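Local structure of N-terminal acetyltransferase B complex subunit MDM20 (5K04) at residues A[554-557]-A[558-561]; A[341-344]-A[345-348]; A[392-395]-A[396-399]; A[435-439]-A[440-444]. The protein probably acts as the non-catalytic, helical-repeat subunit of the NatB N-terminal acetyltransferase complex, holding its NAT3 partner subunit. All coordinates share one frame; numbering follows the deposited sequence.

In the fold
From the N terminus the chain reaches contact 2 first, where helix 337-346 is brought to its end. Contact 3 follows as consecutive turns inside helix 388-404 and closes no loop. Contact 4 spans the short connection between helices 429-434 and 440-445, and contact 1 is a tight turn in the long loop before helix 571-584. All four are in series, so none nests in or crosses another. Contacts 1 and 2 nevertheless touch, with Gly558 O 3.9 Å from Lys345 CE. Helix 372-383 is met by contacts 1, 2 and 3, helix 409-419 by contacts 1, 3 and 4, and contacts 1, 2 and 4 also reach the NAT3 subunit.

Contact 1: A[554-557]-A[558-561]; sequences SEWN and GLEK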
loop_
_atom_site.group_PDB
_atom_site.type_symbol
_atom_site.label_atom_id
_atom_site.label_comp_id
_atom_site.label_asym_id
_atom_site.label_seq_id
_atom_site.Cartn_x
_atom_site.Cartn_y
_atom_site.Cartn_z
ATOM N N SER A 554 -5.649 10.408 1.539
ATOM C CA SER A 554 -7.089 10.145 1.537
ATOM C C SER A 554 -7.858 11.119 2.420
ATOM O O SER A 554 -8.993 11.477 2.094
ATOM C CB SER A 554 -7.356 8.703 1.965
ATOM O OG SER A 554 -6.800 7.812 1.015
ATOM N N GLU A 555 -7.264 11.580 3.527
ATOM C CA GLU A 555 -7.972 12.529 4.383
ATOM C C GLU A 555 -8.027 13.927 3.786
ATOM O O GLU A 555 -8.652 14.811 4.388
ATOM C CB GLU A 555 -7.333 12.558 5.782
ATOM C CG GLU A 555 -6.094 13.443 5.951
ATOM C CD GLU A 555 -4.799 12.726 5.622
ATOM O OE1 GLU A 555 -4.824 11.878 4.709
ATOM O OE2 GLU A 555 -3.754 13.015 6.265
ATOM N N TRP A 556 -7.405 14.130 2.617
ATOM C CA TRP A 556 -7.372 15.407 1.909
ATOM C C TRP A 556 -8.160 15.378 0.611
ATOM O O TRP A 556 -8.113 16.354 -0.147
ATOM C CB TRP A 556 -5.930 15.811 1.588
ATOM C CG TRP A 556 -5.077 16.135 2.780
ATOM C CD1 TRP A 556 -4.135 15.326 3.367
ATOM C CD2 TRP A 556 -5.072 17.358 3.525
ATOM N NE1 TRP A 556 -3.546 15.971 4.424
ATOM C CE2 TRP A 556 -4.092 17.224 4.545
ATOM C CE3 TRP A 556 -5.794 18.555 3.431
ATOM C CZ2 TRP A 556 -3.833 18.237 5.482
ATOM C CZ3 TRP A 556 -5.533 19.571 4.360
ATOM C CH2 TRP A 556 -4.555 19.400 5.372
ATOM N N ASN A 557 -8.861 14.279 0.332
ATOM C CA ASN A 557 -9.543 14.103 -0.944
ATOM C C ASN A 557 -10.621 15.160 -1.110
ATOM O O ASN A 557 -11.532 15.263 -0.285
ATOM C CB ASN A 557 -10.149 12.704 -1.025
ATOM C CG ASN A 557 -10.347 12.235 -2.450
ATOM O OD1 ASN A 557 -9.392 11.876 -3.132
ATOM N ND2 ASN A 557 -11.595 12.225 -2.902
ATOM N N GLY A 558 -10.496 15.969 -2.165
ATOM C CA GLY A 558 -11.407 17.070 -2.387
ATOM C C GLY A 558 -11.055 18.325 -1.633
ATOM O O GLY A 558 -11.781 19.324 -1.744
ATOM N N LEU A 559 -9.973 18.304 -0.859
ATOM C CA LEU A 559 -9.458 19.481 -0.177
ATOM C C LEU A 559 -8.091 19.813 -0.740
ATOM O O LEU A 559 -7.431 18.979 -1.365
ATOM C CB LEU A 559 -9.323 19.271 1.335
ATOM C CG LEU A 559 -10.502 18.913 2.229
ATOM C CD1 LEU A 559 -10.956 17.482 2.013
ATOM C CD2 LEU A 559 -10.044 19.093 3.651
ATOM N N GLU A 560 -7.671 21.051 -0.508
ATOM C CA GLU A 560 -6.313 21.462 -0.824
ATOM C C GLU A 560 -5.432 21.129 0.374
ATOM O O GLU A 560 -5.692 21.599 1.490
ATOM C CB GLU A 560 -6.247 22.952 -1.151
ATOM C CG GLU A 560 -4.878 23.386 -1.628
ATOM C CD GLU A 560 -4.646 24.883 -1.493
ATOM O OE1 GLU A 560 -5.635 25.651 -1.424
ATOM O OE2 GLU A 560 -3.463 25.291 -1.442
ATOM N N LYS A 561 -4.404 20.306 0.146
ATOM C CA LYS A 561 -3.477 19.953 1.217
ATOM C C LYS A 561 -2.632 21.154 1.618
ATOM O O LYS A 561 -1.981 21.788 0.784
ATOM C CB LYS A 561 -2.570 18.800 0.802
ATOM C CG LYS A 561 -1.596 18.391 1.906
ATOM C CD LYS A 561 -1.174 16.942 1.760
ATOM C CE LYS A 561 -0.295 16.499 2.928
ATOM N NZ LYS A 561 -0.190 14.999 3.007
HETATM O O HOH W 1 -1.513 14.224 5.308
#
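Lys561 lies across one face of the Trp556 indole, the two side chains meeting at about a right angle. Its CG stands anti to the backbone N (chi1 -179°) and the chain runs on extended, which carries each methylene in turn over the ring system. CB sits 4.0 Å from Trp556 CD2. CG lies over the middle of the indole, 3.8 Å above its plane. CD lies 3.8 Å from the five-membered ring centroid of Trp556, 16° off the ring normal, a CH-pi contact. CE passes 3.6 Å from Trp556 NE1, and NZ ends beyond the ring, where it bonds to Phe552 O and gives a hydrogen bond to a water. That water lies in the indole plane at its edge, 2.8 Å from Trp556 NE1, whose N-H it accepts, and it donates to Glu555 OE2 at 2.7 Å. The same oxygen has a salt bridge to Lys417.

Between Trp556 and Lys561 the chain reverses by a type II beta turn from Trp556 to Leu559, closed by Leu559 N to Trp556 O at 2.8 Å. Gly558 takes the positive phi (84°) this turn needs. On the turn, Asn557 OD1 bonds to Gln53 of the NAT3 subunit.

With two N-H groups accepted and one proton given to a carboxylate, the water has a defined orientation; it probably eases the approach of ammonium, indole and carboxylate without direct contact between the charges.

Contact 2: A[341-344]-A[345-348]; sequences VNNR and KFVN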
loop_
_atom_site.group_PDB
_atom_site.type_symbol
_atom_site.label_atom_id
_atom_site.label_comp_id
_atom_site.label_asym_id
_atom_site.label_seq_id
_atom_site.Cartn_x
_atom_site.Cartn_y
_atom_site.Cartn_z
ATOM N N VAL A 341 -22.199 23.768 -1.840
ATOM C CA VAL A 341 -20.878 23.209 -1.576
ATOM C C VAL A 341 -19.903 23.621 -2.676
ATOM O O VAL A 341 -18.786 24.079 -2.404
ATOM C CB VAL A 341 -20.972 21.677 -1.432
ATOM C CG1 VAL A 341 -19.612 21.013 -1.601
ATOM C CG2 VAL A 341 -21.577 21.311 -0.093
ATOM N N ASN A 342 -20.320 23.476 -3.936
ATOM C CA ASN A 342 -19.451 23.849 -5.047
ATOM C C ASN A 342 -19.150 25.344 -5.027
ATOM O O ASN A 342 -17.990 25.755 -5.146
ATOM C CB ASN A 342 -20.092 23.424 -6.372
ATOM C CG ASN A 342 -19.928 21.915 -6.651
ATOM O OD1 ASN A 342 -18.837 21.370 -6.529
ATOM N ND2 ASN A 342 -21.025 21.251 -7.006
ATOM N N ASN A 343 -20.187 26.170 -4.824
ATOM C CA ASN A 343 -20.002 27.622 -4.796
ATOM C C ASN A 343 -19.048 28.045 -3.687
ATOM O O ASN A 343 -18.165 28.881 -3.910
ATOM C CB ASN A 343 -21.348 28.326 -4.631
ATOM C CG ASN A 343 -22.253 28.131 -5.825
ATOM O OD1 ASN A 343 -21.843 27.561 -6.838
ATOM N ND2 ASN A 343 -23.494 28.592 -5.713
ATOM N N ARG A 344 -19.197 27.470 -2.489
ATOM C CA ARG A 344 -18.289 27.811 -1.394
ATOM C C ARG A 344 -16.859 27.378 -1.698
ATOM O O ARG A 344 -15.903 28.029 -1.263
ATOM C CB ARG A 344 -18.770 27.173 -0.097
ATOM C CG ARG A 344 -20.087 27.739 0.417
ATOM C CD ARG A 344 -19.887 29.084 1.084
ATOM N NE ARG A 344 -21.160 29.691 1.473
ATOM C CZ ARG A 344 -21.557 29.867 2.730
ATOM N NH1 ARG A 344 -20.774 29.490 3.734
ATOM N NH2 ARG A 344 -22.733 30.412 2.979
ATOM N N LYS A 345 -16.697 26.277 -2.436
ATOM C CA LYS A 345 -15.367 25.868 -2.875
ATOM C C LYS A 345 -14.817 26.824 -3.924
ATOM O O LYS A 345 -13.639 27.193 -3.877
ATOM C CB LYS A 345 -15.419 24.452 -3.429
ATOM C CG LYS A 345 -15.572 23.381 -2.371
ATOM C CD LYS A 345 -16.064 22.097 -2.996
ATOM C CE LYS A 345 -15.077 20.996 -2.849
ATOM N NZ LYS A 345 -15.811 19.711 -2.785
ATOM N N PHE A 346 -15.655 27.236 -4.881
ATOM C CA PHE A 346 -15.182 28.132 -5.926
ATOM C C PHE A 346 -14.646 29.432 -5.333
ATOM O O PHE A 346 -13.589 29.919 -5.750
ATOM C CB PHE A 346 -16.297 28.408 -6.932
ATOM C CG PHE A 346 -16.566 27.268 -7.881
ATOM C CD1 PHE A 346 -15.577 26.832 -8.764
ATOM C CD2 PHE A 346 -17.810 26.646 -7.917
ATOM C CE1 PHE A 346 -15.809 25.778 -9.645
ATOM C CE2 PHE A 346 -18.065 25.600 -8.799
ATOM C CZ PHE A 346 -17.056 25.160 -9.662
ATOM N N VAL A 347 -15.338 29.993 -4.335
ATOM C CA VAL A 347 -14.931 31.256 -3.712
ATOM C C VAL A 347 -13.983 31.002 -2.547
ATOM O O VAL A 347 -13.648 31.925 -1.798
ATOM C CB VAL A 347 -16.150 32.059 -3.234
ATOM C CG1 VAL A 347 -17.129 32.251 -4.369
ATOM C CG2 VAL A 347 -16.816 31.357 -2.061
ATOM N N ASN A 348 -13.535 29.758 -2.406
ATOM C CA ASN A 348 -12.728 29.281 -1.278
ATOM C C ASN A 348 -13.136 29.922 0.050
ATOM O O ASN A 348 -12.360 30.616 0.706
ATOM C CB ASN A 348 -11.241 29.492 -1.535
ATOM C CG ASN A 348 -10.382 28.774 -0.510
ATOM O OD1 ASN A 348 -10.836 27.831 0.143
ATOM N ND2 ASN A 348 -9.141 29.222 -0.352
HETATM O O HOH W 2 -17.931 19.508 -4.398
#
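Val341 and Lys345 lie side by side one turn apart late in helix 337-346, which finishes in a Schellman motif. Its signature is the positive phi of Asn348 (37°), with Asn348 N bonded to Lys345 O and Gln349 N reaching back to Arg344 O. Ahead of it come regular i to i+4 backbone bonds: Lys345 N to Val341 O at 3.0 Å, Phe346 N to Asn342 O, and Val347 N to Asn343 O.

The apolar part is small: Val341 CG1 meets Lys345 CD at 4.0 Å, the lysine being bent at chi3 (117°).

In the polar part, Lys345 NZ reaches Asn342 OD1 only through a water, which accepts from NZ at 2.7 Å and donates to OD1 at 3.0 Å. Both ends of that amide are held, each by two partners: OD1 also accepts from Tyr312 N and ND2 serves Lys308 O and Asn306 O, which fixes its flip state. Arg344, bent at chi2, reaches off the side of the helix to a salt bridge with Asp354, and its NH1 bonds to Asn352.

Phe346, edge-to-face with Tyr312 and Phe324, packs back on the preceding turn: Asn342 CB is 3.8 Å from CE2, and Asn342 O comes obliquely to 2.9 Å from CD2.

Contact 3: A[392-395]-A[396-399]; sequences IKNI and VLLK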
loop_
_atom_site.group_PDB
_atom_site.type_symbol
_atom_site.label_atom_id
_atom_site.label_comp_id
_atom_site.label_asym_id
_atom_site.label_seq_id
_atom_site.Cartn_x
_atom_site.Cartn_y
_atom_site.Cartn_z
ATOM N N ILE A 392 -8.665 19.753 21.032
ATOM C CA ILE A 392 -9.762 19.157 21.778
ATOM C C ILE A 392 -11.097 19.704 21.294
ATOM O O ILE A 392 -12.067 18.952 21.119
ATOM C CB ILE A 392 -9.554 19.396 23.283
ATOM C CG1 ILE A 392 -8.382 18.556 23.802
ATOM C CG2 ILE A 392 -10.830 19.108 24.061
ATOM C CD1 ILE A 392 -8.018 18.847 25.260
ATOM N N LYS A 393 -11.173 21.018 21.070
ATOM C CA LYS A 393 -12.401 21.605 20.542
ATOM C C LYS A 393 -12.804 20.921 19.241
ATOM O O LYS A 393 -13.962 20.512 19.065
ATOM C CB LYS A 393 -12.223 23.115 20.332
ATOM C CG LYS A 393 -13.390 23.771 19.573
ATOM C CD LYS A 393 -13.145 25.242 19.225
ATOM C CE LYS A 393 -12.243 25.391 18.025
ATOM N NZ LYS A 393 -12.061 26.793 17.631
ATOM N N ASN A 394 -11.846 20.744 18.334
ATOM C CA ASN A 394 -12.170 20.166 17.042
ATOM C C ASN A 394 -12.385 18.657 17.112
ATOM O O ASN A 394 -13.127 18.116 16.288
ATOM C CB ASN A 394 -11.094 20.562 16.033
ATOM C CG ASN A 394 -11.288 22.003 15.536
ATOM O OD1 ASN A 394 -12.331 22.343 14.998
ATOM N ND2 ASN A 394 -10.300 22.851 15.767
ATOM N N ILE A 395 -11.787 17.971 18.096
ATOM C CA ILE A 395 -12.194 16.594 18.394
ATOM C C ILE A 395 -13.692 16.535 18.714
ATOM O O ILE A 395 -14.414 15.642 18.248
ATOM C CB ILE A 395 -11.359 16.026 19.557
ATOM C CG1 ILE A 395 -9.966 15.611 19.077
ATOM C CG2 ILE A 395 -12.084 14.852 20.204
ATOM C CD1 ILE A 395 -9.023 15.188 20.197
ATOM N N VAL A 396 -14.173 17.476 19.534
ATOM C CA VAL A 396 -15.591 17.524 19.885
ATOM C C VAL A 396 -16.450 17.749 18.645
ATOM O O VAL A 396 -17.533 17.169 18.503
ATOM C CB VAL A 396 -15.824 18.618 20.940
ATOM C CG1 VAL A 396 -17.287 18.753 21.259
ATOM C CG2 VAL A 396 -15.025 18.299 22.189
ATOM N N LEU A 397 -15.975 18.587 17.722
ATOM C CA LEU A 397 -16.763 18.875 16.529
ATOM C C LEU A 397 -16.785 17.678 15.579
ATOM O O LEU A 397 -17.845 17.322 15.050
ATOM C CB LEU A 397 -16.225 20.131 15.835
ATOM C CG LEU A 397 -16.313 21.443 16.635
ATOM C CD1 LEU A 397 -15.516 22.599 15.998
ATOM C CD2 LEU A 397 -17.765 21.864 16.826
ATOM N N LEU A 398 -15.635 17.027 15.378
ATOM C CA LEU A 398 -15.579 15.844 14.515
ATOM C C LEU A 398 -16.505 14.745 15.026
ATOM O O LEU A 398 -17.335 14.225 14.275
ATOM C CB LEU A 398 -14.136 15.338 14.410
ATOM C CG LEU A 398 -13.195 16.234 13.593
ATOM C CD1 LEU A 398 -11.793 15.667 13.562
ATOM C CD2 LEU A 398 -13.703 16.457 12.147
ATOM N N LYS A 399 -16.397 14.409 16.322
ATOM C CA LYS A 399 -17.289 13.419 16.930
ATOM C C LYS A 399 -18.752 13.809 16.756
ATOM O O LYS A 399 -19.605 12.949 16.513
ATOM C CB LYS A 399 -16.969 13.241 18.420
ATOM C CG LYS A 399 -15.581 12.700 18.696
ATOM C CD LYS A 399 -15.254 12.742 20.172
ATOM C CE LYS A 399 -16.209 11.864 20.971
ATOM N NZ LYS A 399 -16.067 12.136 22.425
#
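Asn394 O receives the amide of Leu398 at 2.9 Å, the shortest polar bond here and nearly straight, with an N-H...O angle of 167°. It is one of four successive i to i+4 bonds, from Val396 N to Ile392 O through Lys399 N to Ile395 O, which identify uninterrupted alpha-helix within 388-404.

Side chains pack along this frame on two flanks. On one, Leu397 CD1 comes within 3.3 Å of Asn394 OD1, a methyl against an amide oxygen rather than a polar bond. The same methyl lies 4.3 Å from CG of Lys393. Asn394 ND2 is turned to Asp383 OD2, the carboxylate oxygen that also receives a salt bridge from Lys393 NZ, so one acidic atom ties down both residues.

On the other flank the aliphatic part of Lys399 crosses Ile395 at a slant, CD meeting the branch methyl CG2 at 3.8 Å. The turn about the CG-CD bond (chi3 62°) swings CE and the amine aside, toward Thr731 OG1. Val396 CG2 rests 3.2 Å from Ile392 O.

The helix packs against three others: Asn394, Leu397 and Leu398 lean on Ile380 of helix 372-383, Ile395 and Lys399 on Tyr419 of helix 409-419, and Ile395 and Val396 on Thr731 of helix 729-747.

Contact 4: A[435-439]-A[440-444]; sequences LKIRM and TQHET
Ile437 sends its branch methyl CG2 between two side chains of the following turn, 3.5 Å from Gln441 CB and 3.5 Å from His442 ND1. The methyl is anti to the backbone N, beside the carbonyl carbon, and this torsion aims it at the helical turn. The other branch curls at chi2 (-46°) so that CD1 comes 3.8 Å from Gln441 OE1.

Gln441 answers with a chain extended beyond CG (chi2 -175°), which runs back along the loop and brings OE1 to Arg438 N. The hydrogen bond formed there is weak, at 3.4 Å. The main chain adds two more: Gln441 N to Arg438 O, its donor well above the carbonyl plane, and His442 N to Met439 O at 2.8 Å. Met439 itself has a positive phi (54°), marking the sharp change of direction into the helix.

His442 lays its imidazole over the loop backbone. One face looks onto Arg438 N, 4.1 Å above the ring plane and off toward the rim, while CE1 stands 3.5 Å from Ile437 O. ND1 hydrogen-bonds to Tyr432 OH, which probably helps fix the ring's rotation. Arg438 folds its guanidinium so that Met439 CG presses on one face, and extends NH1 and NH2 to Asn26 O and Asn28 OD1 of the NAT3 subunit.

Around this turn, Met439 and His442 pack on helix 456-485, Thr440 on helix 489-503 and Leu435 on helix 409-419, while Ile437 meets Leu20 of the NAT3 subunit; the loop therefore lies at the junction of three helices and the subunit interface.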
loop_
_atom_site.group_PDB
_atom_site.type_symbol
_atom_site.label_atom_id
_atom_site.label_comp_id
_atom_site.label_asym_id
_atom_site.label_seq_id
_atom_site.Cartn_x
_atom_site.Cartn_y
_atom_site.Cartn_z
ATOM N N LEU A 435 -13.522 1.440 10.778
ATOM C CA LEU A 435 -13.345 1.632 9.343
ATOM C C LEU A 435 -13.129 0.315 8.606
ATOM O O LEU A 435 -13.055 0.311 7.367
ATOM C CB LEU A 435 -12.167 2.573 9.087
ATOM C CG LEU A 435 -12.477 4.072 9.219
ATOM C CD1 LEU A 435 -11.200 4.897 9.262
ATOM C CD2 LEU A 435 -13.352 4.536 8.071
ATOM N N LYS A 436 -13.040 -0.788 9.354
ATOM C CA LYS A 436 -12.866 -2.140 8.811
ATOM C C LYS A 436 -11.670 -2.209 7.861
ATOM O O LYS A 436 -11.715 -2.853 6.812
ATOM C CB LYS A 436 -14.157 -2.633 8.158
ATOM C CG LYS A 436 -15.324 -2.683 9.171
ATOM C CD LYS A 436 -16.443 -3.630 8.748
ATOM C CE LYS A 436 -17.469 -3.862 9.867
ATOM N NZ LYS A 436 -18.221 -2.626 10.259
ATOM N N ILE A 437 -10.593 -1.519 8.251
ATOM C CA ILE A 437 -9.290 -1.677 7.618
ATOM C C ILE A 437 -8.900 -3.141 7.652
ATOM O O ILE A 437 -8.903 -3.778 8.711
ATOM C CB ILE A 437 -8.222 -0.831 8.340
ATOM C CG1 ILE A 437 -8.574 0.650 8.335
ATOM C CG2 ILE A 437 -6.867 -1.026 7.703
ATOM C CD1 ILE A 437 -9.008 1.082 7.027
ATOM N N ARG A 438 -8.530 -3.675 6.496
ATOM C CA ARG A 438 -8.083 -5.053 6.452
ATOM C C ARG A 438 -7.106 -5.210 5.298
ATOM O O ARG A 438 -7.117 -4.436 4.335
ATOM C CB ARG A 438 -9.263 -6.028 6.317
ATOM C CG ARG A 438 -9.915 -6.023 4.955
ATOM C CD ARG A 438 -11.025 -7.059 4.860
ATOM N NE ARG A 438 -10.538 -8.417 5.074
ATOM C CZ ARG A 438 -10.063 -9.215 4.120
ATOM N NH1 ARG A 438 -10.005 -8.799 2.861
ATOM N NH2 ARG A 438 -9.636 -10.435 4.434
ATOM N N MET A 439 -6.236 -6.210 5.428
ATOM C CA MET A 439 -5.307 -6.607 4.370
ATOM C C MET A 439 -4.489 -5.389 3.921
ATOM O O MET A 439 -3.893 -4.707 4.766
ATOM C CB MET A 439 -6.114 -7.331 3.288
ATOM C CG MET A 439 -6.472 -8.812 3.715
ATOM S SD MET A 439 -4.960 -9.720 4.085
ATOM C CE MET A 439 -5.608 -11.051 5.046
ATOM N N THR A 440 -4.426 -5.088 2.623
ATOM C CA THR A 440 -3.476 -4.106 2.118
ATOM C C THR A 440 -3.674 -2.718 2.736
ATOM O O THR A 440 -2.718 -1.936 2.832
ATOM C CB THR A 440 -3.585 -4.056 0.597
ATOM O OG1 THR A 440 -3.331 -5.366 0.084
ATOM C CG2 THR A 440 -2.589 -3.032 -0.015
ATOM N N GLN A 441 -4.882 -2.408 3.210
ATOM C CA GLN A 441 -5.091 -1.124 3.874
ATOM C C GLN A 441 -4.224 -0.980 5.125
ATOM O O GLN A 441 -3.874 0.142 5.501
ATOM C CB GLN A 441 -6.565 -0.952 4.216
ATOM C CG GLN A 441 -7.490 -1.007 3.009
ATOM C CD GLN A 441 -8.923 -0.702 3.387
ATOM O OE1 GLN A 441 -9.514 -1.388 4.219
ATOM N NE2 GLN A 441 -9.477 0.355 2.805
ATOM N N HIS A 442 -3.856 -2.093 5.780
ATOM C CA HIS A 442 -2.915 -1.991 6.900
ATOM C C HIS A 442 -1.572 -1.452 6.431
ATOM O O HIS A 442 -0.939 -0.661 7.131
ATOM C CB HIS A 442 -2.716 -3.343 7.587
ATOM C CG HIS A 442 -3.923 -3.850 8.309
ATOM N ND1 HIS A 442 -4.552 -3.135 9.301
ATOM C CD2 HIS A 442 -4.603 -5.016 8.199
ATOM C CE1 HIS A 442 -5.570 -3.835 9.772
ATOM N NE2 HIS A 442 -5.620 -4.983 9.123
ATOM N N GLU A 443 -1.130 -1.852 5.230
ATOM C CA GLU A 443 0.157 -1.368 4.741
ATOM C C GLU A 443 0.117 0.135 4.488
ATOM O O GLU A 443 1.130 0.821 4.678
ATOM C CB GLU A 443 0.575 -2.148 3.487
ATOM C CG GLU A 443 1.607 -1.453 2.613
ATOM C CD GLU A 443 3.011 -1.470 3.189
ATOM O OE1 GLU A 443 3.279 -2.266 4.116
ATOM O OE2 GLU A 443 3.850 -0.691 2.689
ATOM N N THR A 444 -1.055 0.675 4.129
ATOM C CA THR A 444 -1.152 2.094 3.798
ATOM C C THR A 444 -1.643 2.969 4.949
ATOM O O THR A 444 -1.393 4.180 4.919
ATOM C CB THR A 444 -2.054 2.306 2.557
ATOM O OG1 THR A 444 -3.378 1.806 2.789
ATOM C CG2 THR A 444 -1.464 1.578 1.354
HETATM O O HOH W 3 -12.091 -0.067 5.150
#